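Long-range contact in EtuB protein (PDB 3IO0), which probably forms part of the protein shell of a bacterial microcompartment associated with ethanol utilisation, assembling as a trimer of chains with tandem BMC domains: residues 51-63 with 101-113. Numbering follows the deposited sequence.
Sequences AQMMAADEAVKGT and EIALKQTDKYLGN
M54 CB sits over one face of the Y110 ring, close to its centre, 3.5 Å from the centroid. This is a CH-pi contact. The bent M54 chain keeps its sulfur above the same ring, with SD 5.3 Å from the centroid, a distant Met-aromatic contact. CG of Y110 lies beside its backbone N, which carries the ring across to helix 51-61, where it packs as a knob among A51, M54, A55 and E58.

At the ring edge, Y110 OH donates a hydrogen bond to E58 OE2 at 2.7 Å. The hydroxyl meets the anti side of the carboxylate, 27° out of its plane, and the carboxylate stands nearly upright to the ring (83°). The same oxygen takes a salt bridge from K109, NZ to OE2 3.0 Å. K109 NZ also donates to Q106 OE1, which ties the ammonium to its own helix.

A55 fills the hole between A103, Q106, T107 and Y110, and its CB comes to 3.7 Å from Q106 CB. Further on, I102 CG2 lies 3.8 Å from A59 CA, while T63 CG2 and I102 CD1 meet tip to tip. Small alanines at 51, 55, 59 and 103 let the axes approach to 7.7 Å, at 141° between directions.

These two helices belong to the first of the two BMC domains. Helix 132-138 packs on M54 from outside the pair. The interface is thus mostly apolar, with one partly exposed polar cluster at its margin. There, the two donors would probably favour the charged form of E58.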
ATOM      1  N   ALA A  51     -17.162  -5.322   6.125  1.00 46.23           N
ATOM      2  CA  ALA A  51     -18.549  -5.265   5.660  1.00 46.45           C
ATOM      3  C   ALA A  51     -18.858  -6.376   4.655  1.00 46.54           C
ATOM      4  O   ALA A  51     -19.840  -7.114   4.810  1.00 46.36           O
ATOM      5  CB  ALA A  51     -18.852  -3.905   5.061  1.00 46.69           C
ATOM      6  N   GLN A  52     -18.010  -6.497   3.633  1.00 46.60           N
ATOM      7  CA  GLN A  52     -18.205  -7.504   2.601  1.00 46.82           C
ATOM      8  C   GLN A  52     -18.024  -8.888   3.194  1.00 46.96           C
ATOM      9  O   GLN A  52     -18.754  -9.811   2.855  1.00 46.99           O
ATOM     10  CB  GLN A  52     -17.246  -7.296   1.428  1.00 46.91           C
ATOM     11  CG  GLN A  52     -17.606  -6.137   0.500  1.00 47.24           C
ATOM     12  CD  GLN A  52     -17.023  -4.800   0.942  1.00 48.06           C
ATOM     13  OE1 GLN A  52     -16.582  -4.639   2.075  1.00 48.80           O
ATOM     14  NE2 GLN A  52     -17.023  -3.835   0.037  1.00 48.56           N
ATOM     15  N   MET A  53     -17.050  -9.025   4.093  1.00 47.23           N
ATOM     16  CA  MET A  53     -16.822 -10.288   4.795  1.00 47.29           C
ATOM     17  C   MET A  53     -18.086 -10.689   5.553  1.00 47.17           C
ATOM     18  O   MET A  53     -18.506 -11.841   5.472  1.00 47.18           O
ATOM     19  CB  MET A  53     -15.607 -10.202   5.731  1.00 47.23           C
ATOM     20  CG  MET A  53     -14.275  -9.974   5.020  1.00 47.40           C
ATOM     21  SD  MET A  53     -12.798 -10.374   5.997  1.00 47.81           S
ATOM     22  CE  MET A  53     -12.580  -8.861   6.901  1.00 49.18           C
ATOM     23  N   MET A  54     -18.706  -9.736   6.257  1.00 47.11           N
ATOM     24  CA  MET A  54     -19.962 -10.000   6.963  1.00 47.28           C
ATOM     25  C   MET A  54     -20.992 -10.575   5.996  1.00 47.53           C
ATOM     26  O   MET A  54     -21.565 -11.641   6.252  1.00 47.73           O
ATOM     27  CB  MET A  54     -20.526  -8.742   7.628  1.00 47.05           C
ATOM     28  CG  MET A  54     -19.861  -8.302   8.945  1.00 47.48           C
ATOM     29  SD  MET A  54     -19.744  -9.525  10.273  1.00 46.18           S
ATOM     30  CE  MET A  54     -21.396 -10.251  10.150  1.00 49.87           C
ATOM     31  N   ALA A  55     -21.201  -9.874   4.879  1.00 47.69           N
ATOM     32  CA  ALA A  55     -22.142 -10.302   3.839  1.00 47.48           C
ATOM     33  C   ALA A  55     -21.791 -11.677   3.266  1.00 47.56           C
ATOM     34  O   ALA A  55     -22.671 -12.493   3.050  1.00 48.00           O
ATOM     35  CB  ALA A  55     -22.231  -9.267   2.742  1.00 47.15           C
ATOM     36  N   ALA A  56     -20.511 -11.946   3.040  1.00 47.52           N
ATOM     37  CA  ALA A  56     -20.101 -13.237   2.510  1.00 47.67           C
ATOM     38  C   ALA A  56     -20.242 -14.367   3.545  1.00 48.16           C
ATOM     39  O   ALA A  56     -20.501 -15.524   3.185  1.00 48.05           O
ATOM     40  CB  ALA A  56     -18.688 -13.161   1.977  1.00 47.36           C
ATOM     41  N   ASP A  57     -20.072 -14.043   4.827  1.00 48.67           N
ATOM     42  CA  ASP A  57     -20.213 -15.055   5.866  1.00 49.34           C
ATOM     43  C   ASP A  57     -21.683 -15.467   5.957  1.00 49.89           C
ATOM     44  O   ASP A  57     -21.995 -16.657   6.087  1.00 50.06           O
ATOM     45  CB  ASP A  57     -19.679 -14.556   7.208  1.00 49.37           C
ATOM     46  CG  ASP A  57     -19.306 -15.700   8.169  1.00 50.32           C
ATOM     47  OD1 ASP A  57     -18.576 -16.638   7.758  1.00 49.49           O
ATOM     48  OD2 ASP A  57     -19.733 -15.641   9.352  1.00 51.74           O
ATOM     49  N   GLU A  58     -22.584 -14.487   5.847  1.00 50.25           N
ATOM     50  CA  GLU A  58     -24.019 -14.752   5.750  1.00 50.83           C
ATOM     51  C   GLU A  58     -24.294 -15.699   4.560  1.00 50.43           C
ATOM     52  O   GLU A  58     -25.106 -16.627   4.657  1.00 50.79           O
ATOM     53  CB  GLU A  58     -24.785 -13.435   5.596  1.00 50.44           C
ATOM     54  CG  GLU A  58     -26.119 -13.368   6.354  1.00 52.24           C
ATOM     55  CD  GLU A  58     -26.841 -12.000   6.200  1.00 52.96           C
ATOM     56  OE1 GLU A  58     -28.005 -11.985   5.736  1.00 55.98           O
ATOM     57  OE2 GLU A  58     -26.262 -10.934   6.534  1.00 54.68           O
ATOM     58  N   ALA A  59     -23.573 -15.482   3.461  1.00 49.90           N
ATOM     59  CA  ALA A  59     -23.745 -16.246   2.234  1.00 49.15           C
ATOM     60  C   ALA A  59     -23.374 -17.730   2.336  1.00 48.92           C
ATOM     61  O   ALA A  59     -24.088 -18.583   1.820  1.00 48.91           O
ATOM     62  CB  ALA A  59     -22.988 -15.584   1.115  1.00 49.07           C
ATOM     63  N   VAL A  60     -22.265 -18.049   2.994  1.00 48.71           N
ATOM     64  CA  VAL A  60     -21.829 -19.455   3.074  1.00 48.51           C
ATOM     65  C   VAL A  60     -22.704 -20.269   4.041  1.00 48.26           C
ATOM     66  O   VAL A  60     -22.886 -21.495   3.896  1.00 47.98           O
ATOM     67  CB  VAL A  60     -20.302 -19.587   3.404  1.00 48.52           C
ATOM     68  CG1 VAL A  60     -19.489 -18.640   2.541  1.00 48.49           C
ATOM     69  CG2 VAL A  60     -20.019 -19.309   4.853  1.00 48.47           C
ATOM     70  N   LYS A  61     -23.244 -19.560   5.027  1.00 48.11           N
ATOM     71  CA  LYS A  61     -24.197 -20.123   5.964  1.00 48.06           C
ATOM     72  C   LYS A  61     -25.493 -20.544   5.242  1.00 48.86           C
ATOM     73  O   LYS A  61     -26.203 -21.480   5.678  1.00 49.38           O
ATOM     74  CB  LYS A  61     -24.486 -19.118   7.076  1.00 47.37           C
ATOM     75  CG  LYS A  61     -23.462 -19.126   8.183  1.00 45.14           C
ATOM     76  CD  LYS A  61     -23.924 -18.315   9.378  1.00 42.44           C
ATOM     77  CE  LYS A  61     -23.341 -16.920   9.367  1.00 41.32           C
ATOM     78  NZ  LYS A  61     -23.745 -16.144  10.555  1.00 39.59           N
ATOM     79  N   GLY A  62     -25.785 -19.860   4.135  1.00 49.15           N
ATOM     80  CA  GLY A  62     -26.987 -20.114   3.367  1.00 49.45           C
ATOM     81  C   GLY A  62     -26.805 -20.946   2.112  1.00 49.76           C
ATOM     82  O   GLY A  62     -27.771 -21.185   1.397  1.00 49.97           O
ATOM     83  N   THR A  63     -25.586 -21.392   1.827  1.00 50.06           N
ATOM     84  CA  THR A  63     -25.329 -22.093   0.564  1.00 50.49           C
ATOM     85  C   THR A  63     -24.338 -23.242   0.681  1.00 50.81           C
ATOM     86  O   THR A  63     -23.636 -23.403   1.698  1.00 51.22           O
ATOM     87  CB  THR A  63     -24.747 -21.148  -0.484  1.00 50.65           C
ATOM     88  OG1 THR A  63     -23.546 -20.562   0.041  1.00 50.94           O
ATOM     89  CG2 THR A  63     -25.753 -20.052  -0.870  1.00 50.52           C
ATOM     90  N   GLU A 101     -25.063 -13.752  -4.889  1.00 52.62           N
ATOM     91  CA  GLU A 101     -26.325 -13.006  -4.865  1.00 52.57           C
ATOM     92  C   GLU A 101     -26.697 -12.544  -3.459  1.00 52.04           C
ATOM     93  O   GLU A 101     -27.128 -11.393  -3.272  1.00 51.88           O
ATOM     94  CB  GLU A 101     -27.470 -13.813  -5.502  1.00 52.81           C
ATOM     95  CG  GLU A 101     -27.650 -13.626  -7.026  1.00 54.99           C
ATOM     96  CD  GLU A 101     -27.871 -12.150  -7.470  1.00 58.86           C
ATOM     97  OE1 GLU A 101     -27.821 -11.210  -6.623  1.00 59.56           O
ATOM     98  OE2 GLU A 101     -28.088 -11.930  -8.691  1.00 59.68           O
ATOM     99  N   ILE A 102     -26.512 -13.439  -2.485  1.00 51.49           N
ATOM    100  CA  ILE A 102     -26.715 -13.125  -1.065  1.00 51.07           C
ATOM    101  C   ILE A 102     -25.741 -12.051  -0.595  1.00 50.97           C
ATOM    102  O   ILE A 102     -26.157 -11.070   0.020  1.00 50.89           O
ATOM    103  CB  ILE A 102     -26.544 -14.367  -0.154  1.00 50.92           C
ATOM    104  CG1 ILE A 102     -27.606 -15.416  -0.449  1.00 50.70           C
ATOM    105  CG2 ILE A 102     -26.600 -13.979   1.318  1.00 50.59           C
ATOM    106  CD1 ILE A 102     -27.330 -16.745   0.211  1.00 50.95           C
ATOM    107  N   ALA A 103     -24.453 -12.252  -0.886  1.00 50.81           N
ATOM    108  CA  ALA A 103     -23.391 -11.359  -0.422  1.00 50.79           C
ATOM    109  C   ALA A 103     -23.557  -9.941  -0.941  1.00 50.83           C
ATOM    110  O   ALA A 103     -23.333  -8.987  -0.201  1.00 50.70           O
ATOM    111  CB  ALA A 103     -22.030 -11.902  -0.794  1.00 50.68           C
ATOM    112  N   LEU A 104     -23.965  -9.818  -2.204  1.00 51.05           N
ATOM    113  CA  LEU A 104     -24.277  -8.525  -2.805  1.00 51.38           C
ATOM    114  C   LEU A 104     -25.465  -7.836  -2.145  1.00 51.99           C
ATOM    115  O   LEU A 104     -25.406  -6.634  -1.848  1.00 52.20           O
ATOM    116  CB  LEU A 104     -24.546  -8.680  -4.293  1.00 51.18           C
ATOM    117  CG  LEU A 104     -23.342  -8.839  -5.212  1.00 51.11           C
ATOM    118  CD1 LEU A 104     -23.829  -9.166  -6.613  1.00 50.57           C
ATOM    119  CD2 LEU A 104     -22.465  -7.592  -5.210  1.00 50.61           C
ATOM    120  N   LYS A 105     -26.538  -8.599  -1.916  1.00 52.67           N
ATOM    121  CA  LYS A 105     -27.730  -8.085  -1.231  1.00 53.45           C
ATOM    122  C   LYS A 105     -27.402  -7.507   0.138  1.00 53.16           C
ATOM    123  O   LYS A 105     -27.947  -6.473   0.507  1.00 53.68           O
ATOM    124  CB  LYS A 105     -28.788  -9.178  -1.061  1.00 53.89           C
ATOM    125  CG  LYS A 105     -30.181  -8.817  -1.619  1.00 56.96           C
ATOM    126  CD  LYS A 105     -30.885  -7.649  -0.894  1.00 61.87           C
ATOM    127  CE  LYS A 105     -31.742  -8.126   0.305  1.00 64.59           C
ATOM    128  NZ  LYS A 105     -32.681  -9.258  -0.032  1.00 65.47           N
ATOM    129  N   GLN A 106     -26.501  -8.163   0.868  1.00 52.73           N
ATOM    130  CA  GLN A 106     -26.222  -7.827   2.261  1.00 52.49           C
ATOM    131  C   GLN A 106     -25.111  -6.798   2.465  1.00 51.84           C
ATOM    132  O   GLN A 106     -24.970  -6.230   3.553  1.00 51.67           O
ATOM    133  CB  GLN A 106     -25.904  -9.095   3.059  1.00 52.96           C
ATOM    134  CG  GLN A 106     -27.030 -10.126   3.098  1.00 55.00           C
ATOM    135  CD  GLN A 106     -28.364  -9.512   3.481  1.00 58.91           C
ATOM    136  OE1 GLN A 106     -28.462  -8.747   4.458  1.00 60.55           O
ATOM    137  NE2 GLN A 106     -29.405  -9.828   2.706  1.00 59.83           N
ATOM    138  N   THR A 107     -24.330  -6.554   1.424  1.00 51.10           N
ATOM    139  CA  THR A 107     -23.176  -5.681   1.548  1.00 50.53           C
ATOM    140  C   THR A 107     -23.539  -4.297   2.074  1.00 50.55           C
ATOM    141  O   THR A 107     -23.007  -3.866   3.096  1.00 50.35           O
ATOM    142  CB  THR A 107     -22.377  -5.614   0.225  1.00 50.48           C
ATOM    143  OG1 THR A 107     -21.686  -6.849   0.047  1.00 49.74           O
ATOM    144  CG2 THR A 107     -21.345  -4.503   0.245  1.00 50.12           C
ATOM    145  N   ASP A 108     -24.468  -3.621   1.404  1.00 50.70           N
ATOM    146  CA  ASP A 108     -24.799  -2.241   1.753  1.00 50.65           C
ATOM    147  C   ASP A 108     -25.339  -2.129   3.159  1.00 50.76           C
ATOM    148  O   ASP A 108     -25.105  -1.117   3.833  1.00 50.88           O
ATOM    149  CB  ASP A 108     -25.792  -1.661   0.767  1.00 50.63           C
ATOM    150  CG  ASP A 108     -25.197  -1.484  -0.595  1.00 51.50           C
ATOM    151  OD1 ASP A 108     -24.408  -0.543  -0.771  1.00 51.69           O
ATOM    152  OD2 ASP A 108     -25.507  -2.297  -1.491  1.00 54.12           O
ATOM    153  N   LYS A 109     -26.055  -3.165   3.595  1.00 50.74           N
ATOM    154  CA  LYS A 109     -26.530  -3.256   4.967  1.00 50.79           C
ATOM    155  C   LYS A 109     -25.362  -3.066   5.917  1.00 50.87           C
ATOM    156  O   LYS A 109     -25.428  -2.240   6.835  1.00 50.98           O
ATOM    157  CB  LYS A 109     -27.217  -4.603   5.207  1.00 51.06           C
ATOM    158  CG  LYS A 109     -27.340  -5.051   6.660  1.00 51.29           C
ATOM    159  CD  LYS A 109     -28.466  -6.060   6.793  1.00 53.61           C
ATOM    160  CE  LYS A 109     -28.183  -7.142   7.838  1.00 55.62           C
ATOM    161  NZ  LYS A 109     -27.668  -8.411   7.213  1.00 56.59           N
ATOM    162  N   TYR A 110     -24.283  -3.810   5.669  1.00 50.69           N
ATOM    163  CA  TYR A 110     -23.124  -3.805   6.557  1.00 50.54           C
ATOM    164  C   TYR A 110     -22.238  -2.574   6.464  1.00 50.44           C
ATOM    165  O   TYR A 110     -21.692  -2.128   7.468  1.00 50.40           O
ATOM    166  CB  TYR A 110     -22.311  -5.069   6.362  1.00 50.59           C
ATOM    167  CG  TYR A 110     -23.027  -6.265   6.910  1.00 51.03           C
ATOM    168  CD1 TYR A 110     -23.348  -6.338   8.262  1.00 51.39           C
ATOM    169  CD2 TYR A 110     -23.398  -7.318   6.084  1.00 51.47           C
ATOM    170  CE1 TYR A 110     -24.012  -7.428   8.775  1.00 51.41           C
ATOM    171  CE2 TYR A 110     -24.063  -8.419   6.590  1.00 51.29           C
ATOM    172  CZ  TYR A 110     -24.365  -8.465   7.937  1.00 51.08           C
ATOM    173  OH  TYR A 110     -25.018  -9.549   8.457  1.00 51.42           O
ATOM    174  N   LEU A 111     -22.099  -2.027   5.263  1.00 50.38           N
ATOM    175  CA  LEU A 111     -21.401  -0.761   5.079  1.00 50.29           C
ATOM    176  C   LEU A 111     -22.004   0.349   5.954  1.00 50.23           C
ATOM    177  O   LEU A 111     -21.358   1.363   6.221  1.00 50.10           O
ATOM    178  CB  LEU A 111     -21.421  -0.363   3.609  1.00 50.27           C
ATOM    179  CG  LEU A 111     -20.533  -1.180   2.672  1.00 50.60           C
ATOM    180  CD1 LEU A 111     -21.004  -1.036   1.237  1.00 50.48           C
ATOM    181  CD2 LEU A 111     -19.072  -0.772   2.801  1.00 51.19           C
ATOM    182  N   GLY A 112     -23.234   0.134   6.411  1.00 50.10           N
ATOM    183  CA  GLY A 112     -23.874   1.041   7.350  1.00 50.21           C
ATOM    184  C   GLY A 112     -23.085   1.204   8.626  1.00 50.37           C
ATOM    185  O   GLY A 112     -23.218   2.200   9.321  1.00 50.35           O
ATOM    186  N   ASN A 113     -22.256   0.211   8.923  1.00 50.66           N
ATOM    187  CA  ASN A 113     -21.372   0.232  10.082  1.00 50.74           C
ATOM    188  C   ASN A 113     -20.032   0.935   9.831  1.00 51.19           C
ATOM    189  O   ASN A 113     -19.152   0.932  10.694  1.00 51.58           O
ATOM    190  CB  ASN A 113     -21.124  -1.196  10.562  1.00 50.40           C
ATOM    191  CG  ASN A 113     -22.341  -1.812  11.193  1.00 49.35           C
ATOM    192  OD1 ASN A 113     -22.682  -2.955  10.919  1.00 48.42           O
ATOM    193  ND2 ASN A 113     -23.002  -1.059  12.049  1.00 48.60           N
TER